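Local structure of preproptth (Bombyx mori, 5AOQ) at the interface of chains A and B. The protein acts as a neurohormone of the silk moth, a cystine-knot dimer that is perceived by the receptor tyrosine kinase Torso and bears on metamorphosis and developmental timing. Residues are numbered along the deposited sequence; one frame, centred on the assembly and turned at random. Chains: chain A/B, Preproptth.

Both contacts belong to the interface between two copies of the mature hormone chain, and the centres of their C-alpha atoms lie about 23 Å apart. In contact 1, strands 55-66 and 85-97 of chain A face their counterparts 55-65 and 86-97 of chain B, and strand 35-39 adds to the chain A side. Contact 2 lies in loops towards one end of the dimer and holds the disulfide between the chains. They share no residue, but A:Cys98 and A:Arg100 of contact 2 follow closely after strand 85-97, which supplies A:Val94 to contact 1. A non-covalent strand core and a covalent clasp thus join the same two chains.

Contact 1: the interface of chains A and B. Residues chain A 35-36, 38, 59, 94; chain B 57-59, 94.
B:Tyr59 reaches over to chain A with CG anti to its backbone N (chi1 -180°), while A:Arg38 meets it with CG anti to the carbonyl carbon (chi1 -59°) and a chain extended from CG to NE. The site lies between the strands of two cystine-knot protomers, in the core of the hormone dimer. The two side chains run past each other in opposite directions. The tyrosine rim atom CD1 sits over the centre of the guanidinium, with the ring and guanidinium planes 76° apart. At the far end of the ring, the phenol OH of B:Tyr59 donates to the backbone O of A:Glu36 at 2.6 Å, in the carbonyl plane and on a lone pair. The CB of A:Glu36 packs beside CE1 of B:Tyr59 at 3.7 Å.

The guanidinium is gripped along two of its edges. End-on, NH1 and NH2 both donate to the backbone O of B:Leu58. NH2 of A:Arg38 is 3.0 Å from O of B:Leu58, in the carbonyl plane. The NH1 bond comes from above that plane. Side-on, NE and NH2 of A:Arg38 both donate to the carboxylate OE2 of A:Glu36, with NE of A:Arg38 at 2.9 Å. Both nitrogens meet OE2 from the same face of the carboxylate. This salt bridge within chain A probably limits the rotation of the guanidinium and turns its NH1/NH2 end towards chain B. The nearby carboxylate may also offset its charge.

The valines form the apolar part. CG2 of B:Val94 lies over the face of the A:Tyr59 ring, offset toward the rim and 3.7 Å from its centroid. CG2 of A:Val94 lies over the face of the B:Tyr59 ring, 3.8 Å from its centroid. In each pair the side chains cross obliquely. The valines themselves meet tip to tip, with CG1 of A:Val94 3.4 Å from CG2 of B:Val94.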
ATOM      1  N   ILE A  35       2.382  13.179   2.595  1.00 35.99           N
ATOM      2  CA  ILE A  35       2.168  12.671   3.952  1.00 34.92           C
ATOM      3  C   ILE A  35       2.055  13.803   4.971  1.00 34.73           C
ATOM      4  O   ILE A  35       2.785  14.792   4.905  1.00 35.21           O
ATOM      5  CB  ILE A  35       3.310  11.709   4.369  1.00 34.48           C
ATOM      6  CG1 ILE A  35       2.952  10.262   4.027  1.00 34.72           C
ATOM      7  CG2 ILE A  35       3.606  11.796   5.870  1.00 33.72           C
ATOM      8  CD1 ILE A  35       2.472  10.047   2.604  1.00 35.92           C
ATOM      9  N   GLU A  36       1.129  13.636   5.913  1.00 43.55           N
ATOM     10  CA  GLU A  36       0.903  14.613   6.973  1.00 43.92           C
ATOM     11  C   GLU A  36       1.857  14.383   8.142  1.00 43.31           C
ATOM     12  O   GLU A  36       1.890  13.295   8.719  1.00 42.57           O
ATOM     13  CB  GLU A  36      -0.549  14.542   7.457  1.00 44.31           C
ATOM     14  CG  GLU A  36      -0.898  15.521   8.567  1.00 45.23           C
ATOM     15  CD  GLU A  36      -2.359  15.439   8.976  1.00 46.07           C
ATOM     16  OE1 GLU A  36      -3.159  14.846   8.223  1.00 46.31           O
ATOM     17  OE2 GLU A  36      -2.705  15.962  10.057  1.00 46.96           O
ATOM     18  N   ARG A  38       3.106  16.008  11.846  1.00 28.89           N
ATOM     19  CA  ARG A  38       2.792  16.922  12.938  1.00 30.38           C
ATOM     20  C   ARG A  38       3.986  17.091  13.874  1.00 31.09           C
ATOM     21  O   ARG A  38       4.188  16.292  14.789  1.00 30.66           O
ATOM     22  CB  ARG A  38       1.576  16.413  13.712  1.00 30.34           C
ATOM     23  CG  ARG A  38       0.328  16.273  12.855  1.00 30.20           C
ATOM     24  CD  ARG A  38      -0.782  15.546  13.588  1.00 30.28           C
ATOM     25  NE  ARG A  38      -1.970  15.378  12.755  1.00 30.57           N
ATOM     26  CZ  ARG A  38      -3.046  14.685  13.114  1.00 30.91           C
ATOM     27  NH1 ARG A  38      -3.093  14.090  14.299  1.00 30.89           N
ATOM     28  NH2 ARG A  38      -4.078  14.587  12.289  1.00 31.59           N
ATOM     29  N   TYR A  59       5.693   7.976  14.608  1.00 49.45           N
ATOM     30  CA  TYR A  59       4.746   6.929  14.249  1.00 48.15           C
ATOM     31  C   TYR A  59       5.108   6.372  12.881  1.00 48.42           C
ATOM     32  O   TYR A  59       5.309   7.125  11.926  1.00 48.80           O
ATOM     33  CB  TYR A  59       3.318   7.477  14.249  1.00 46.83           C
ATOM     34  CG  TYR A  59       2.263   6.459  13.885  1.00 45.62           C
ATOM     35  CD1 TYR A  59       1.679   5.657  14.856  1.00 45.17           C
ATOM     36  CD2 TYR A  59       1.848   6.301  12.571  1.00 45.15           C
ATOM     37  CE1 TYR A  59       0.712   4.727  14.529  1.00 44.27           C
ATOM     38  CE2 TYR A  59       0.882   5.375  12.233  1.00 44.27           C
ATOM     39  CZ  TYR A  59       0.318   4.590  13.215  1.00 43.82           C
ATOM     40  OH  TYR A  59      -0.644   3.665  12.880  1.00 43.14           O
ATOM     41  N   VAL A  94       3.902  12.710  14.500  1.00 54.87           N
ATOM     42  CA  VAL A  94       2.448  12.716  14.387  1.00 54.30           C
ATOM     43  C   VAL A  94       1.796  13.360  15.611  1.00 54.65           C
ATOM     44  O   VAL A  94       0.574  13.484  15.690  1.00 54.51           O
ATOM     45  CB  VAL A  94       1.919  11.277  14.197  1.00 53.66           C
ATOM     46  CG1 VAL A  94       1.941  10.510  15.517  1.00 53.78           C
ATOM     47  CG2 VAL A  94       0.525  11.289  13.578  1.00 53.27           C
TER
ATOM     48  N   SER B  57      -6.142  11.423  19.473  1.00 99.76           N
ATOM     49  CA  SER B  57      -5.696  12.180  18.311  1.00101.67           C
ATOM     50  C   SER B  57      -5.902  11.380  17.033  1.00103.70           C
ATOM     51  O   SER B  57      -5.181  10.423  16.764  1.00105.95           O
ATOM     52  CB  SER B  57      -4.225  12.569  18.460  1.00103.92           C
ATOM     53  OG  SER B  57      -3.803  13.386  17.384  1.00106.12           O
ATOM     54  N   LEU B  58      -6.897  11.783  16.250  1.00 38.61           N
ATOM     55  CA  LEU B  58      -7.201  11.107  14.998  1.00 40.67           C
ATOM     56  C   LEU B  58      -6.228  11.506  13.896  1.00 37.92           C
ATOM     57  O   LEU B  58      -5.960  12.689  13.684  1.00 34.83           O
ATOM     58  CB  LEU B  58      -8.632  11.420  14.558  1.00 43.02           C
ATOM     59  CG  LEU B  58      -9.753  10.926  15.473  1.00 46.68           C
ATOM     60  CD1 LEU B  58     -11.096  11.442  14.981  1.00 48.63           C
ATOM     61  CD2 LEU B  58      -9.762   9.406  15.565  1.00 50.30           C
ATOM     62  N   TYR B  59      -5.702  10.501  13.202  1.00 39.52           N
ATOM     63  CA  TYR B  59      -4.796  10.716  12.079  1.00 37.66           C
ATOM     64  C   TYR B  59      -5.223   9.840  10.908  1.00 40.86           C
ATOM     65  O   TYR B  59      -5.454   8.641  11.074  1.00 43.89           O
ATOM     66  CB  TYR B  59      -3.352  10.413  12.479  1.00 35.61           C
ATOM     67  CG  TYR B  59      -2.354  10.616  11.362  1.00 33.93           C
ATOM     68  CD1 TYR B  59      -1.773  11.858  11.139  1.00 30.56           C
ATOM     69  CD2 TYR B  59      -1.988   9.566  10.530  1.00 35.93           C
ATOM     70  CE1 TYR B  59      -0.861  12.049  10.118  1.00 29.36           C
ATOM     71  CE2 TYR B  59      -1.076   9.746   9.508  1.00 34.72           C
ATOM     72  CZ  TYR B  59      -0.515  10.989   9.306  1.00 31.50           C
ATOM     73  OH  TYR B  59       0.393  11.172   8.290  1.00 30.61           O
ATOM     74  N   VAL B  94      -3.825   8.105  17.307  1.00 61.42           N
ATOM     75  CA  VAL B  94      -2.372   8.044  17.214  1.00 63.28           C
ATOM     76  C   VAL B  94      -1.712   8.757  18.398  1.00 61.57           C
ATOM     77  O   VAL B  94      -0.486   8.799  18.510  1.00 63.37           O
ATOM     78  CB  VAL B  94      -1.888   8.657  15.880  1.00 63.80           C
ATOM     79  CG1 VAL B  94      -1.899  10.187  15.934  1.00 60.37           C
ATOM     80  CG2 VAL B  94      -0.509   8.133  15.527  1.00 67.33           C
TER

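Contact 2: the interface of chains A and B. Residues chain A 15, 52, 98, 100; chain B 10-12, 14-15.
This is a covalent dimer interface, in which a disulfide between the chains ties two copies of the hormone together. The SG atoms of A:Cys15 and B:Cys15 are bonded at 2.0 Å, although A:Cys15 is poorly ordered. As modelled, the two halves differ in torsion, though the A:Cys15 side is less certain. SG of A:Cys15 is anti to its backbone N (chi1 -159°), whereas SG of B:Cys15 lies between the backbone N and the carbonyl carbon (chi1 85°).

A:Tyr52 lies beside the bridge. SG of B:Cys15 sits over the centre of the A:Tyr52 ring, 4.2 Å above the plane. The phenol OH of A:Tyr52 accepts a fairly straight bond from the backbone N of B:Cys15 at 3.2 Å. CB of B:Pro14 meets the ring at its edge, in plane, and lies 3.7 Å from CE2 of A:Tyr52.

A:Arg100 extends from CG to NE into the N-terminal segment of chain B. NH2 of A:Arg100 forms a salt bridge with the carboxylate OD1 of B:Asp12 at 3.0 Å. The N-H does not point at OD1, and the guanidinium and carboxylate planes are 49° apart. The pairing therefore looks electrostatic. CB of B:Pro14 packs 3.8 Å from CZ of A:Arg100. The disulfide links the hormone as a dimer, and the side-chain contacts are likely to keep the N-terminal segment of chain B against chain A.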
ATOM      1  N   CYS A  15      -1.185  20.711  30.125  1.00129.67           N
ATOM      2  CA  CYS A  15       0.144  20.109  30.150  1.00129.69           C
ATOM      3  C   CYS A  15       0.475  19.516  28.783  1.00127.50           C
ATOM      4  O   CYS A  15       0.834  18.343  28.671  1.00127.93           O
ATOM      5  CB  CYS A  15       0.218  19.035  31.238  1.00132.78           C
ATOM      6  SG  CYS A  15       1.890  18.642  31.798  1.00134.60           S
ATOM      7  N   TYR A  52       9.048  17.869  32.718  1.00 81.48           N
ATOM      8  CA  TYR A  52       8.573  17.397  31.421  1.00 77.89           C
ATOM      9  C   TYR A  52       9.097  18.307  30.320  1.00 77.76           C
ATOM     10  O   TYR A  52       9.139  19.522  30.494  1.00 80.02           O
ATOM     11  CB  TYR A  52       7.046  17.376  31.363  1.00 76.45           C
ATOM     12  CG  TYR A  52       6.367  16.677  32.514  1.00 77.10           C
ATOM     13  CD1 TYR A  52       6.061  17.365  33.681  1.00 80.27           C
ATOM     14  CD2 TYR A  52       6.013  15.338  32.430  1.00 74.81           C
ATOM     15  CE1 TYR A  52       5.434  16.736  34.734  1.00 81.14           C
ATOM     16  CE2 TYR A  52       5.384  14.701  33.479  1.00 75.60           C
ATOM     17  CZ  TYR A  52       5.097  15.406  34.629  1.00 78.76           C
ATOM     18  OH  TYR A  52       4.471  14.784  35.680  1.00 79.83           O
ATOM     19  N   CYS A  98       4.435  15.576  25.877  1.00 62.83           N
ATOM     20  CA  CYS A  98       5.223  16.209  26.924  1.00 64.40           C
ATOM     21  C   CYS A  98       5.373  15.256  28.102  1.00 64.82           C
ATOM     22  O   CYS A  98       5.165  15.636  29.254  1.00 66.20           O
ATOM     23  CB  CYS A  98       4.577  17.520  27.374  1.00 65.78           C
ATOM     24  SG  CYS A  98       5.685  18.596  28.316  1.00 68.01           S
ATOM     25  N   ARG A 100       7.708  12.771  30.486  1.00 78.85           N
ATOM     26  CA  ARG A 100       9.068  12.769  31.018  1.00 79.99           C
ATOM     27  C   ARG A 100       9.793  11.447  30.769  1.00 79.66           C
ATOM     28  O   ARG A 100      10.963  11.298  31.123  1.00 80.66           O
ATOM     29  CB  ARG A 100       9.036  13.055  32.520  1.00 81.77           C
ATOM     30  CG  ARG A 100       8.117  12.114  33.280  1.00 81.98           C
ATOM     31  CD  ARG A 100       8.179  12.310  34.777  1.00 83.99           C
ATOM     32  NE  ARG A 100       7.045  11.663  35.430  1.00 84.44           N
ATOM     33  CZ  ARG A 100       6.882  10.346  35.519  1.00 84.32           C
ATOM     34  NH1 ARG A 100       7.782   9.522  34.999  1.00 83.73           N
ATOM     35  NH2 ARG A 100       5.815   9.848  36.128  1.00 85.09           N
TER
ATOM     36  N   ILE B  10      10.682  14.640  40.658  1.00 71.58           N
ATOM     37  CA  ILE B  10       9.701  14.181  39.678  1.00 71.18           C
ATOM     38  C   ILE B  10       8.403  13.749  40.363  1.00 71.24           C
ATOM     39  O   ILE B  10       8.443  13.013  41.348  1.00 72.43           O
ATOM     40  CB  ILE B  10      10.247  12.997  38.853  1.00 72.54           C
ATOM     41  CG1 ILE B  10      11.615  13.337  38.251  1.00 72.83           C
ATOM     42  CG2 ILE B  10       9.261  12.604  37.760  1.00 72.26           C
ATOM     43  CD1 ILE B  10      11.616  14.542  37.329  1.00 71.39           C
ATOM     44  N   PRO B  11       7.247  14.204  39.846  1.00 68.71           N
ATOM     45  CA  PRO B  11       5.961  13.756  40.392  1.00 69.04           C
ATOM     46  C   PRO B  11       5.429  12.499  39.707  1.00 70.31           C
ATOM     47  O   PRO B  11       5.860  12.166  38.604  1.00 70.55           O
ATOM     48  CB  PRO B  11       5.045  14.948  40.125  1.00 67.61           C
ATOM     49  CG  PRO B  11       5.570  15.522  38.860  1.00 66.94           C
ATOM     50  CD  PRO B  11       7.065  15.293  38.868  1.00 67.41           C
ATOM     51  N   ASP B  12       4.496  11.816  40.365  1.00 75.83           N
ATOM     52  CA  ASP B  12       3.881  10.613  39.816  1.00 77.41           C
ATOM     53  C   ASP B  12       2.516  10.384  40.470  1.00 78.07           C
ATOM     54  O   ASP B  12       2.374  10.585  41.674  1.00 78.10           O
ATOM     55  CB  ASP B  12       4.788   9.399  40.034  1.00 79.29           C
ATOM     56  CG  ASP B  12       4.273   8.153  39.339  1.00 81.16           C
ATOM     57  OD1 ASP B  12       4.581   7.968  38.143  1.00 81.17           O
ATOM     58  OD2 ASP B  12       3.563   7.358  39.989  1.00 82.81           O
ATOM     59  N   PRO B  14       2.230  11.004  36.241  1.00 72.25           N
ATOM     60  CA  PRO B  14       2.586  12.217  35.499  1.00 70.63           C
ATOM     61  C   PRO B  14       1.377  12.966  34.942  1.00 70.27           C
ATOM     62  O   PRO B  14       0.271  12.428  34.915  1.00 71.42           O
ATOM     63  CB  PRO B  14       3.467  11.683  34.369  1.00 71.13           C
ATOM     64  CG  PRO B  14       2.966  10.303  34.132  1.00 73.06           C
ATOM     65  CD  PRO B  14       2.527   9.781  35.474  1.00 73.87           C
ATOM     66  N   CYS B  15       1.602  14.200  34.506  1.00 68.98           N
ATOM     67  CA  CYS B  15       0.535  15.044  33.979  1.00 68.83           C
ATOM     68  C   CYS B  15      -0.047  14.462  32.697  1.00 70.05           C
ATOM     69  O   CYS B  15      -1.256  14.527  32.470  1.00 70.89           O
ATOM     70  CB  CYS B  15       1.056  16.455  33.709  1.00 67.55           C
ATOM     71  SG  CYS B  15       1.839  16.634  32.089  1.00 67.61           S
TER